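Local coordinates for protein prolyl endopeptidase (Myxococcus xanthus, PDB 2BKL) that probably hydrolyses oligopeptides after proline, and less readily after alanine, as a serine endopeptidase of the S9A family, at residues Ala511-Leu516 against Glu548-Val553; Gln389-Ser394 against Gly398-Trp403; Leu266-Val271 against Ala308-Ile313; Pro4-Glu9 against Phe627-Gln632; Arg644-Ala647 against Gly653-Gln656. All blocks are in the same frame, centred on the assembly; numbering follows the deposited sequence.

Contact 1. Residues Ala511-Leu516 against Glu548-Val553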
# COMPACT_ATOMS: atom_id res chain seq x y z
N ALA A 511 -17.79 -15.07 3.27
CA ALA A 511 -19.16 -14.58 3.34
C ALA A 511 -19.46 -13.60 2.22
O ALA A 511 -20.60 -13.56 1.75
CB ALA A 511 -19.42 -13.97 4.71
N ALA A 512 -18.49 -12.82 1.77
CA ALA A 512 -18.70 -11.93 0.61
C ALA A 512 -18.97 -12.77 -0.63
O ALA A 512 -19.87 -12.45 -1.41
CB ALA A 512 -17.49 -11.05 0.38
N ALA A 513 -18.19 -13.84 -0.81
CA ALA A 513 -18.39 -14.72 -1.95
C ALA A 513 -19.75 -15.37 -1.92
O ALA A 513 -20.42 -15.48 -2.94
CB ALA A 513 -17.30 -15.77 -2.00
N GLU A 514 -20.18 -15.77 -0.74
CA GLU A 514 -21.50 -16.38 -0.60
C GLU A 514 -22.59 -15.34 -0.88
O GLU A 514 -23.61 -15.64 -1.51
CB GLU A 514 -21.71 -16.95 0.79
CG GLU A 514 -20.88 -18.21 1.07
CD GLU A 514 -20.85 -18.58 2.56
OE1 GLU A 514 -20.88 -17.71 3.45
OE2 GLU A 514 -20.85 -19.79 2.85
N TYR A 515 -22.39 -14.11 -0.41
CA TYR A 515 -23.38 -13.04 -0.63
C TYR A 515 -23.58 -12.76 -2.12
O TYR A 515 -24.71 -12.62 -2.59
CB TYR A 515 -22.92 -11.76 0.08
CG TYR A 515 -23.79 -10.57 -0.21
CD1 TYR A 515 -23.55 -9.75 -1.31
CD2 TYR A 515 -24.89 -10.26 0.58
CE1 TYR A 515 -24.37 -8.68 -1.61
CE2 TYR A 515 -25.66 -9.19 0.32
CZ TYR A 515 -25.41 -8.37 -0.77
OH TYR A 515 -26.23 -7.30 -1.07
N LEU A 516 -22.51 -12.69 -2.89
CA LEU A 516 -22.61 -12.39 -4.32
C LEU A 516 -23.42 -13.45 -5.06
O LEU A 516 -24.12 -13.14 -6.02
CB LEU A 516 -21.23 -12.20 -4.92
CG LEU A 516 -20.47 -11.00 -4.39
CD1 LEU A 516 -19.01 -11.07 -4.76
CD2 LEU A 516 -21.06 -9.72 -4.95
N GLU A 548 -14.58 -24.75 -3.10
CA GLU A 548 -15.85 -24.86 -3.78
C GLU A 548 -16.59 -23.56 -4.00
O GLU A 548 -17.50 -23.51 -4.81
CB GLU A 548 -16.75 -25.88 -3.06
CG GLU A 548 -17.36 -25.41 -1.76
CD GLU A 548 -16.44 -25.41 -0.53
OE1 GLU A 548 -15.26 -25.82 -0.59
OE2 GLU A 548 -16.95 -25.05 0.55
N LEU A 549 -16.21 -22.50 -3.30
CA LEU A 549 -16.87 -21.20 -3.48
C LEU A 549 -16.37 -20.40 -4.69
O LEU A 549 -17.00 -19.42 -5.06
CB LEU A 549 -16.70 -20.32 -2.24
CG LEU A 549 -17.29 -20.77 -0.93
CD1 LEU A 549 -17.01 -19.77 0.19
CD2 LEU A 549 -18.79 -20.97 -1.05
N TYR A 550 -15.26 -20.81 -5.29
CA TYR A 550 -14.52 -19.99 -6.23
C TYR A 550 -14.21 -20.73 -7.52
O TYR A 550 -13.93 -21.93 -7.51
CB TYR A 550 -13.20 -19.54 -5.58
CG TYR A 550 -13.38 -18.95 -4.19
CD1 TYR A 550 -13.96 -17.70 -4.01
CD2 TYR A 550 -12.98 -19.64 -3.05
CE1 TYR A 550 -14.12 -17.17 -2.76
CE2 TYR A 550 -13.14 -19.14 -1.77
CZ TYR A 550 -13.73 -17.89 -1.63
OH TYR A 550 -13.92 -17.38 -0.38
N GLY A 551 -14.27 -20.01 -8.64
CA GLY A 551 -13.91 -20.53 -9.94
C GLY A 551 -12.46 -20.27 -10.33
O GLY A 551 -11.83 -21.08 -11.04
N ALA A 552 -11.93 -19.14 -9.87
CA ALA A 552 -10.55 -18.77 -10.19
C ALA A 552 -9.97 -17.88 -9.11
O ALA A 552 -10.71 -17.19 -8.38
CB ALA A 552 -10.50 -18.10 -11.53
N VAL A 553 -8.65 -17.88 -9.03
CA VAL A 553 -7.90 -17.11 -8.03
C VAL A 553 -6.74 -16.46 -8.74
O VAL A 553 -5.98 -17.14 -9.47
CB VAL A 553 -7.36 -18.03 -6.95
CG1 VAL A 553 -6.45 -17.30 -5.96
CG2 VAL A 553 -8.47 -18.75 -6.20
O HOH W 1 -19.43 -18.45 -3.80

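Contact 2. Residues Gln389-Ser394 against Gly398-Trp403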
# COMPACT_ATOMS: atom_id res chain seq x y z
N GLN A 389 -9.90 13.73 -9.89
CA GLN A 389 -10.11 15.15 -9.98
C GLN A 389 -9.39 15.79 -8.81
O GLN A 389 -9.46 15.27 -7.71
CB GLN A 389 -11.58 15.45 -9.84
CG GLN A 389 -12.42 14.88 -11.00
CD GLN A 389 -13.91 15.05 -10.83
OE1 GLN A 389 -14.39 15.43 -9.76
NE2 GLN A 389 -14.65 14.70 -11.87
N ILE A 390 -8.73 16.90 -9.02
CA ILE A 390 -8.13 17.67 -7.96
C ILE A 390 -8.83 18.99 -7.83
O ILE A 390 -9.03 19.68 -8.81
CB ILE A 390 -6.64 17.90 -8.22
CG1 ILE A 390 -5.91 16.57 -8.37
CG2 ILE A 390 -6.05 18.76 -7.10
CD1 ILE A 390 -4.48 16.76 -8.79
N TYR A 391 -9.20 19.34 -6.61
CA TYR A 391 -9.83 20.61 -6.29
C TYR A 391 -8.87 21.48 -5.51
O TYR A 391 -8.14 21.01 -4.63
CB TYR A 391 -11.12 20.38 -5.49
CG TYR A 391 -12.19 19.78 -6.36
CD1 TYR A 391 -12.24 18.42 -6.58
CD2 TYR A 391 -13.12 20.58 -6.99
CE1 TYR A 391 -13.16 17.87 -7.41
CE2 TYR A 391 -14.09 20.03 -7.83
CZ TYR A 391 -14.08 18.67 -8.03
OH TYR A 391 -15.03 18.07 -8.84
N LYS A 392 -8.88 22.77 -5.84
CA LYS A 392 -8.13 23.77 -5.11
C LYS A 392 -9.15 24.52 -4.27
O LYS A 392 -10.16 25.02 -4.78
CB LYS A 392 -7.40 24.71 -6.06
CG LYS A 392 -6.63 25.83 -5.37
CD LYS A 392 -5.88 26.70 -6.38
CE LYS A 392 -5.53 28.05 -5.83
NZ LYS A 392 -5.12 28.98 -6.90
N THR A 393 -8.90 24.59 -2.97
CA THR A 393 -9.83 25.20 -2.04
C THR A 393 -9.14 26.26 -1.20
O THR A 393 -7.94 26.21 -1.00
CB THR A 393 -10.48 24.14 -1.11
OG1 THR A 393 -9.54 23.74 -0.09
CG2 THR A 393 -10.80 22.85 -1.82
N SER A 394 -9.92 27.22 -0.73
CA SER A 394 -9.47 28.16 0.27
C SER A 394 -9.86 27.65 1.65
O SER A 394 -11.01 27.36 1.92
CB SER A 394 -10.11 29.53 0.05
OG SER A 394 -9.96 30.34 1.22
N GLY A 398 -13.65 28.49 2.21
CA GLY A 398 -14.31 27.32 1.67
C GLY A 398 -14.57 27.32 0.18
O GLY A 398 -15.14 26.36 -0.36
N LYS A 399 -14.17 28.37 -0.52
CA LYS A 399 -14.23 28.36 -1.98
C LYS A 399 -13.52 27.13 -2.52
O LYS A 399 -12.45 26.76 -2.05
CB LYS A 399 -13.57 29.63 -2.54
CG LYS A 399 -13.44 29.69 -4.07
CD LYS A 399 -12.79 30.99 -4.55
CE LYS A 399 -11.29 30.99 -4.32
NZ LYS A 399 -10.67 32.33 -4.59
N SER A 400 -14.09 26.51 -3.53
CA SER A 400 -13.51 25.33 -4.14
C SER A 400 -13.64 25.39 -5.66
O SER A 400 -14.70 25.73 -6.18
CB SER A 400 -14.22 24.10 -3.61
OG SER A 400 -13.78 22.95 -4.31
N GLU A 401 -12.56 25.07 -6.36
CA GLU A 401 -12.54 25.11 -7.83
C GLU A 401 -11.90 23.84 -8.33
O GLU A 401 -10.90 23.41 -7.75
CB GLU A 401 -11.66 26.27 -8.34
CG GLU A 401 -11.96 27.65 -7.79
CD GLU A 401 -10.95 28.69 -8.25
OE1 GLU A 401 -10.89 28.97 -9.48
OE2 GLU A 401 -10.21 29.22 -7.41
N LEU A 402 -12.41 23.26 -9.42
CA LEU A 402 -11.70 22.19 -10.10
C LEU A 402 -10.37 22.70 -10.63
O LEU A 402 -10.30 23.72 -11.35
CB LEU A 402 -12.55 21.60 -11.21
CG LEU A 402 -11.92 20.42 -11.96
CD1 LEU A 402 -11.90 19.18 -11.08
CD2 LEU A 402 -12.70 20.18 -13.24
N TRP A 403 -9.31 22.00 -10.30
CA TRP A 403 -7.97 22.37 -10.69
C TRP A 403 -7.42 21.45 -11.78
O TRP A 403 -6.69 21.91 -12.65
CB TRP A 403 -7.07 22.34 -9.45
CG TRP A 403 -5.67 22.85 -9.63
CD1 TRP A 403 -5.27 24.15 -9.67
CD2 TRP A 403 -4.48 22.07 -9.71
NE1 TRP A 403 -3.91 24.23 -9.80
CE2 TRP A 403 -3.39 22.97 -9.84
CE3 TRP A 403 -4.21 20.69 -9.74
CZ2 TRP A 403 -2.07 22.53 -9.96
CZ3 TRP A 403 -2.90 20.27 -9.85
CH2 TRP A 403 -1.84 21.19 -9.96
O HOH W 2 -10.18 27.85 -4.89

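Contact 3. Residues Leu266-Val271 against Ala308-Ile313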
# COMPACT_ATOMS: atom_id res chain seq x y z
N LEU A 266 10.56 11.78 26.29
CA LEU A 266 9.44 10.91 25.97
C LEU A 266 8.15 11.69 25.99
O LEU A 266 7.78 12.22 27.02
CB LEU A 266 9.33 9.78 26.99
CG LEU A 266 8.19 8.77 26.84
CD1 LEU A 266 8.35 7.95 25.57
CD2 LEU A 266 8.15 7.86 28.09
N LEU A 267 7.48 11.78 24.85
CA LEU A 267 6.12 12.31 24.86
C LEU A 267 5.13 11.29 25.40
O LEU A 267 4.33 11.60 26.30
CB LEU A 267 5.68 12.78 23.49
CG LEU A 267 4.29 13.38 23.43
CD1 LEU A 267 4.18 14.69 24.24
CD2 LEU A 267 3.91 13.62 21.99
N VAL A 268 5.16 10.08 24.84
CA VAL A 268 4.26 9.03 25.25
C VAL A 268 4.78 7.68 24.81
O VAL A 268 5.39 7.54 23.74
CB VAL A 268 2.82 9.27 24.71
CG1 VAL A 268 2.78 9.31 23.19
CG2 VAL A 268 1.87 8.22 25.24
N LYS A 269 4.62 6.69 25.68
CA LYS A 269 4.94 5.31 25.38
C LYS A 269 3.60 4.62 25.16
O LYS A 269 2.79 4.51 26.07
CB LYS A 269 5.68 4.69 26.57
CG LYS A 269 6.10 3.23 26.39
CD LYS A 269 7.52 2.98 26.96
CE LYS A 269 7.64 1.59 27.61
NZ LYS A 269 9.04 1.29 28.05
N GLY A 270 3.34 4.20 23.93
CA GLY A 270 2.06 3.62 23.60
C GLY A 270 1.91 2.20 24.11
O GLY A 270 2.82 1.37 23.95
N VAL A 271 0.77 1.94 24.72
CA VAL A 271 0.39 0.62 25.21
C VAL A 271 -0.95 0.31 24.58
O VAL A 271 -2.00 0.75 25.04
CB VAL A 271 0.32 0.61 26.75
CG1 VAL A 271 -0.02 -0.80 27.25
CG2 VAL A 271 1.62 1.10 27.33
N ALA A 308 -1.53 14.08 31.76
CA ALA A 308 -2.59 14.67 32.53
C ALA A 308 -2.91 16.09 32.09
O ALA A 308 -4.00 16.58 32.35
CB ALA A 308 -2.24 14.67 34.02
N SER A 309 -1.95 16.75 31.45
CA SER A 309 -2.11 18.13 31.00
C SER A 309 -2.62 18.24 29.56
O SER A 309 -2.80 19.35 29.09
CB SER A 309 -0.78 18.87 31.11
OG SER A 309 -0.34 18.90 32.45
N TRP A 310 -2.82 17.12 28.86
CA TRP A 310 -3.30 17.21 27.48
C TRP A 310 -4.76 17.65 27.48
O TRP A 310 -5.51 17.28 28.37
CB TRP A 310 -3.23 15.84 26.80
CG TRP A 310 -1.85 15.26 26.62
CD1 TRP A 310 -0.68 15.73 27.11
CD2 TRP A 310 -1.53 14.11 25.85
NE1 TRP A 310 0.36 14.93 26.72
CE2 TRP A 310 -0.14 13.92 25.94
CE3 TRP A 310 -2.28 13.20 25.09
CZ2 TRP A 310 0.51 12.86 25.32
CZ3 TRP A 310 -1.65 12.17 24.49
CH2 TRP A 310 -0.27 12.01 24.57
N LYS A 311 -5.15 18.44 26.48
CA LYS A 311 -6.51 18.93 26.35
C LYS A 311 -7.17 18.34 25.10
O LYS A 311 -6.69 18.52 24.00
CB LYS A 311 -6.58 20.46 26.35
CG LYS A 311 -5.86 21.22 25.28
CD LYS A 311 -5.78 22.73 25.59
CE LYS A 311 -6.78 23.57 24.79
NZ LYS A 311 -6.89 24.94 25.38
N GLU A 312 -8.23 17.57 25.30
CA GLU A 312 -8.98 17.08 24.17
C GLU A 312 -9.62 18.25 23.43
O GLU A 312 -10.39 19.00 24.01
CB GLU A 312 -10.04 16.10 24.64
CG GLU A 312 -10.81 15.43 23.53
CD GLU A 312 -11.87 14.50 24.05
OE1 GLU A 312 -12.80 14.99 24.76
OE2 GLU A 312 -11.80 13.29 23.78
N ILE A 313 -9.31 18.41 22.15
CA ILE A 313 -9.93 19.47 21.34
C ILE A 313 -10.87 18.94 20.24
O ILE A 313 -11.73 19.68 19.79
CB ILE A 313 -8.88 20.41 20.74
CG1 ILE A 313 -7.88 19.67 19.85
CG2 ILE A 313 -8.14 21.18 21.85
CD1 ILE A 313 -7.06 20.62 18.93

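Contact 4. Residues Pro4-Glu9 against Phe627-Gln632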
# COMPACT_ATOMS: atom_id res chain seq x y z
N PRO A 4 6.27 -27.75 -15.84
CA PRO A 4 7.58 -28.23 -15.38
C PRO A 4 7.42 -29.09 -14.14
O PRO A 4 6.65 -28.75 -13.24
CB PRO A 4 8.34 -26.93 -15.06
CG PRO A 4 7.51 -25.84 -15.65
CD PRO A 4 6.12 -26.30 -15.67
N ALA A 5 8.11 -30.23 -14.11
CA ALA A 5 8.08 -31.07 -12.92
C ALA A 5 8.67 -30.34 -11.72
O ALA A 5 9.61 -29.54 -11.87
CB ALA A 5 8.85 -32.35 -13.16
N THR A 6 8.12 -30.60 -10.54
CA THR A 6 8.70 -30.15 -9.29
C THR A 6 8.91 -31.33 -8.37
O THR A 6 7.93 -31.96 -7.91
CB THR A 6 7.81 -29.11 -8.57
OG1 THR A 6 7.39 -28.08 -9.48
CG2 THR A 6 8.64 -28.40 -7.50
N ARG A 7 10.16 -31.64 -8.10
CA ARG A 7 10.49 -32.64 -7.11
C ARG A 7 9.92 -32.26 -5.75
O ARG A 7 10.08 -31.12 -5.31
CB ARG A 7 12.02 -32.78 -7.02
CG ARG A 7 12.52 -33.67 -5.87
CD ARG A 7 14.06 -33.76 -5.75
NE ARG A 7 14.75 -32.52 -5.34
CZ ARG A 7 15.30 -31.65 -6.18
NH1 ARG A 7 15.21 -31.84 -7.50
NH2 ARG A 7 15.92 -30.58 -5.72
N ALA A 8 9.28 -33.22 -5.09
CA ALA A 8 8.80 -33.10 -3.73
C ALA A 8 9.73 -33.90 -2.85
O ALA A 8 10.03 -35.06 -3.16
CB ALA A 8 7.39 -33.63 -3.60
N GLU A 9 10.21 -33.29 -1.77
CA GLU A 9 11.06 -33.96 -0.79
C GLU A 9 10.32 -34.22 0.51
O GLU A 9 9.21 -33.76 0.74
CB GLU A 9 12.32 -33.16 -0.55
CG GLU A 9 13.14 -32.90 -1.81
CD GLU A 9 14.41 -32.09 -1.60
OE1 GLU A 9 14.48 -31.30 -0.64
OE2 GLU A 9 15.34 -32.23 -2.42
N PHE A 627 3.95 -22.50 -3.20
CA PHE A 627 2.51 -22.71 -3.28
C PHE A 627 2.11 -23.21 -4.65
O PHE A 627 1.31 -24.13 -4.73
CB PHE A 627 1.77 -21.42 -2.91
CG PHE A 627 0.29 -21.59 -2.74
CD1 PHE A 627 -0.22 -22.18 -1.60
CD2 PHE A 627 -0.61 -21.16 -3.74
CE1 PHE A 627 -1.59 -22.27 -1.40
CE2 PHE A 627 -1.98 -21.29 -3.56
CZ PHE A 627 -2.46 -21.86 -2.41
N VAL A 628 2.65 -22.64 -5.72
CA VAL A 628 2.29 -23.10 -7.08
C VAL A 628 2.70 -24.56 -7.27
O VAL A 628 1.96 -25.35 -7.85
CB VAL A 628 2.81 -22.20 -8.21
CG1 VAL A 628 4.21 -22.50 -8.61
CG2 VAL A 628 1.89 -22.34 -9.44
N ALA A 629 3.87 -24.94 -6.74
CA ALA A 629 4.29 -26.32 -6.80
C ALA A 629 3.32 -27.25 -6.09
O ALA A 629 2.94 -28.29 -6.62
CB ALA A 629 5.66 -26.48 -6.20
N ALA A 630 2.85 -26.83 -4.92
CA ALA A 630 1.90 -27.63 -4.15
C ALA A 630 0.56 -27.80 -4.89
O ALA A 630 -0.02 -28.87 -4.91
CB ALA A 630 1.70 -27.01 -2.78
N VAL A 631 0.08 -26.73 -5.52
CA VAL A 631 -1.19 -26.78 -6.23
C VAL A 631 -1.07 -27.61 -7.53
O VAL A 631 -1.95 -28.43 -7.84
CB VAL A 631 -1.72 -25.36 -6.48
CG1 VAL A 631 -2.93 -25.38 -7.37
CG2 VAL A 631 -2.04 -24.68 -5.16
N GLN A 632 -0.00 -27.39 -8.30
CA GLN A 632 0.20 -28.13 -9.55
C GLN A 632 0.24 -29.62 -9.29
O GLN A 632 -0.28 -30.39 -10.07
CB GLN A 632 1.51 -27.72 -10.26
CG GLN A 632 1.45 -26.32 -10.85
CD GLN A 632 2.72 -25.89 -11.51
OE1 GLN A 632 3.78 -26.47 -11.29
NE2 GLN A 632 2.64 -24.82 -12.31
O HOH W 3 5.23 -28.77 -10.95

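Contact 5. Residues Arg644-Ala647 against Gly653-Gln656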
# COMPACT_ATOMS: atom_id res chain seq x y z
N ARG A 644 3.45 -16.68 -13.19
CA ARG A 644 3.91 -15.62 -14.07
C ARG A 644 4.89 -14.71 -13.33
O ARG A 644 4.51 -14.14 -12.31
CB ARG A 644 2.71 -14.84 -14.51
CG ARG A 644 2.97 -13.74 -15.55
CD ARG A 644 1.81 -12.78 -15.65
NE ARG A 644 1.92 -11.83 -16.73
CZ ARG A 644 2.60 -10.68 -16.68
NH1 ARG A 644 3.27 -10.31 -15.62
NH2 ARG A 644 2.61 -9.91 -17.75
N ILE A 645 6.11 -14.56 -13.82
CA ILE A 645 7.10 -13.77 -13.12
C ILE A 645 7.38 -12.50 -13.90
O ILE A 645 7.89 -12.55 -15.03
CB ILE A 645 8.39 -14.59 -12.89
CG1 ILE A 645 8.09 -15.93 -12.17
CG2 ILE A 645 9.43 -13.74 -12.12
CD1 ILE A 645 9.32 -16.87 -12.07
N GLU A 646 7.04 -11.36 -13.33
CA GLU A 646 7.28 -10.10 -14.01
C GLU A 646 8.75 -9.74 -13.91
O GLU A 646 9.32 -9.80 -12.83
CB GLU A 646 6.43 -9.02 -13.34
CG GLU A 646 6.51 -7.62 -13.95
CD GLU A 646 5.58 -7.40 -15.12
OE1 GLU A 646 4.39 -7.78 -15.04
OE2 GLU A 646 6.02 -6.76 -16.11
N ALA A 647 9.33 -9.34 -15.03
CA ALA A 647 10.73 -8.98 -15.08
C ALA A 647 10.97 -7.55 -14.59
O ALA A 647 10.12 -6.68 -14.76
CB ALA A 647 11.26 -9.15 -16.49
N GLY A 653 5.44 -3.83 -8.83
CA GLY A 653 5.55 -3.93 -10.28
C GLY A 653 6.77 -3.21 -10.86
O GLY A 653 7.64 -2.73 -10.13
N ALA A 654 6.79 -3.09 -12.18
CA ALA A 654 7.96 -2.64 -12.94
C ALA A 654 7.95 -1.14 -13.19
O ALA A 654 8.93 -0.60 -13.69
CB ALA A 654 8.06 -3.38 -14.28
N ASP A 655 6.85 -0.45 -12.86
CA ASP A 655 6.75 1.00 -13.11
C ASP A 655 6.99 1.35 -14.57
O ASP A 655 7.76 2.25 -14.90
CB ASP A 655 7.75 1.77 -12.23
CG ASP A 655 7.58 3.27 -12.33
OD1 ASP A 655 6.47 3.80 -12.57
OD2 ASP A 655 8.57 4.00 -12.11
N GLN A 656 6.30 0.63 -15.45
CA GLN A 656 6.38 0.80 -16.90
C GLN A 656 4.98 0.57 -17.41
O GLN A 656 4.46 -0.56 -17.28
CB GLN A 656 7.31 -0.25 -17.54
CG GLN A 656 8.79 -0.01 -17.38
CD GLN A 656 9.28 1.14 -18.25
OE1 GLN A 656 9.40 2.25 -17.78
NE2 GLN A 656 9.55 0.87 -19.53

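Contact 1. Residues Ala511-Leu516 against Glu548-Val553
Ala513, on helix 503-518, and Leu549, in a short 3-10 segment, bring the two backbones closest, with 6.8 Å between Ala513 CA and Leu549 CA and the CB atoms of both residues directed at the facing segment. The tightest side-chain approach belongs to the methyl of Ala513, whose CB lies 3.6 Å from Tyr550 CE1 and meets the ring obliquely. Tyr550 has CG beside its backbone N (chi1 -49°), which lays the phenol over its own neighbour: Leu549 CB sits 3.7 Å above the ring plane of Tyr550, over its centre. Beyond that CB the isopropyl end of Leu549 runs out to the helix, and the contact there is looser, Leu549 CD2 standing 4.1 Å from Glu514 CG.

Polar ends are held on the flanks. Tyr550 OH bonds to His510 ND1, one turn earlier on the same helix as Ala513. Glu514 extends beyond CG to a salt bridge with Arg546, which also pairs with Glu548; the shared arginine lies between two carboxylates whose OE2 atoms, of Glu514 and Glu548, are 6.9 Å apart. Between the backbones a water donates to Leu549 O at 2.9 Å and weakly to Ala513 O at 3.2 Å.

In this alpha/beta-hydrolase domain the helix thus packs beside the chain that enters strand 552-556. Ala513 and Tyr550 both rest on Leu527 of the adjacent parallel strand 527-532, while Ala512, Tyr515 and Leu516 turn to Met432 of strand 429-437.

Contact 2. Residues Gln389-Ser394 against Gly398-Trp403
Tyr391 and Leu402 face each other as a non-hydrogen-bonded antiparallel pair, and the tyrosine can be traced outward along its partner strand. Tyr391 CB lies 3.8 Å from Glu401 O, still at backbone level. On the ring, CD2 of Tyr391 approaches Ser400 OG at 3.6 Å, obliquely to the ring plane. Further out, CZ comes within 3.8 Å of Leu402 CD1, and that methyl stands over one face of the ring, 22° off its normal, a CH-pi contact displaced toward the rim. At the tip Tyr391 OH donates to Gln389 OE1 over 2.9 Å, reaching the amide oxygen from above its carbonyl plane, which ties the phenol to the Gln389 side chain two residues earlier on the same strand.

The backbone frame is a beta hairpin, strands 386-394 and 400-405, whose short axes run at 144°. It forms the outer half of the last blade of the seven-bladed propeller, at the seam where the ring meets its first blade. Lys392 and Glu401 exchange two N-H to O=C bonds as the hydrogen-bonded pair, and the Gly398 N to Ser394 O bond closes the turn.

On the face of Lys392, a water donates to Lys392 O (2.8 Å) and to Glu401 OE2 (2.9 Å). The indole of Trp403 swings away from its backbone N (chi1 -173°) and lies side by side with Ile390, its CE3 3.8 Å from Ile390 CG2. The same indole touches Val72 and Pro75 of strand 71-78, in the first blade, while Ile390 touches Thr74 there.

Contact 3. Residues Leu266-Val271 against Ala308-Ile313
Trp310 NE1, on the indole whose benzo edge abuts Leu267 and Val268, donates its hydrogen to Pro305 O, a bond to the chain just before this segment that restrains the rotation of the ring. Between the two segments themselves the contact is van der Waals packing. The backbones stay far apart, 10.9 Å from Leu267 CA to Trp310 CA, and the long indole bridges that gap. Its first torsion keeps CG beside the backbone N (chi1 -64°), and the six-membered ring arrives edge first: Trp310 CH2 is 4.1 Å from Val268 CB, while Trp310 CZ2 is 4.1 Å from Leu267 O. Both partners lie near the ring plane. Leu267 adds a methyl, its CD1 4.2 Å from Trp310 CZ2. All of the 111 Å² buried belongs to Leu267, Val268 and Trp310, more than half of it to Trp310.

That two consecutive residues meet one ring is consistent with the classic beta bulge they form opposite Val254, Leu267 having psi -52°. The bulge lies on 265-269, the outermost strand of one propeller blade, and Trp310 immediately precedes strand 311-314, the outermost strand of the following blade. The packing is therefore between blades, and strand 275-280, the innermost of the second blade, takes part in it: Val268 and Trp310 both touch Tyr275, and Leu267 touches Val277. Trp310 also meets Phe298 edge-to-face within its own blade.

Contact 4. Residues Pro4-Glu9 against Phe627-Gln632
The first torsions of Thr6 and Gln632 direct their side chains into this contact: Thr6 turns CG2 anti to its backbone N and OG1 beside it (chi1 -49°), while Gln632 keeps CG beside its own N (chi1 -71°) and then extends, so that the threonine methyl falls on the helix and the two polar groups converge on one water. Thr6 CG2 lies 3.8 Å from Ala629 CB, where the backbones are nearest, and Thr6 OG1 is 4.0 Å from the same methyl.

Thr6 OG1 and Gln632 OE1 do not bond directly, being 4.3 Å apart. The water between them receives the hydrogen of Thr6 OG1 at 2.7 Å, and it donates to Gln632 OE1 and to Pro4 O, likewise at 2.7 Å each. All three groups are thus tied through one molecule, which uses both its hydrogens. Each side chain has a second hold: Thr6 OG1 is bonded to Trp38 NE1, while the Gln632 amide is gripped at both ends, OE1 by Gln42 and NE2 by Ala641 O, which fixes its flip.

Further along the N-terminal segment, Arg7 NE reaches Glu9 OE2 in a 3.0 Å salt bridge that lies close to the guanidinium plane. Arg7 also forms a salt bridge to Glu34 and a cation-pi contact with Trp26.

The extended N-terminal segment therefore lies over helix 622-632 of the alpha/beta-hydrolase domain, sharing with it residues of helix 33-51. This fits the prolyl oligopeptidase architecture, in which the peptidase domain is assembled from both ends of the chain and the propeller is inserted between them.

Contact 5. Residues Arg644-Ala647 against Gly653-Gln656
The carboxylate of Glu646, whose OE2 stands 4.4 Å from Ala654 CB, lies at the edge of the Arg644 guanidinium and close to its plane. Arg644 NH1 bonds to Glu646 OE1 over 2.8 Å in a salt bridge that is in plane for the guanidinium (10° out of it), yet reaches the carboxylate from above its plane, 50° out. The two flat groups are thus inclined rather than coplanar. Glu646 bends at its second torsion (chi2 85°), which brings the carboxylate round to the arginine two residues back, on the same side of the strand. Asp666, of helix 657-674, takes the NE side of the guanidinium, so two acids pin its orientation.

Across the segments the touch is light, with 85 Å² buried and only van der Waals contacts. Ala654 carries it: besides Glu646 OE2, its CB meets the backbone carbonyl of Ala647, with 3.9 Å from Ala654 CB to Ala647 O. The backbones stay apart, 7.2 Å between Ala647 CA and Ala654 CA, so the methyl of Ala654 makes the touch. Beyond Gly653, Asp655 forms a salt bridge to Lys93 and a hydrogen bond to Ser122, and Gln656 is at the N-cap position of helix 657-674.

This is the turn after the last strand of the alpha/beta-hydrolase sheet. It carries His651, which lines the ligand pocket and, with Ser533 and Asp616, has the geometry of the catalytic triad expected in this family.

How the contacts relate
Contacts 2 and 3 belong to the propeller, their centres about 35 Å apart: contact 3 joins neighbouring blades, while contact 2 lies at the seam between last and first. Contacts 1 and 5 both reach the eight-stranded sheet of the hydrolase domain, with centres about 28 Å apart. Contact 4 encloses contacts 1, 2 and 3 along the chain; its nearest atoms are about 6 Å from contact 1 and about 7 Å from contact 5, where helix 622-632 leads on to strand 641-646. Contacts 3 and 4 lie on opposite sides of the chain's centre, centres about 53 Å apart. Contact 5 flanks the loop of His651, in the pocket holding the benzyloxycarbonyl-alanyl-proline ligand.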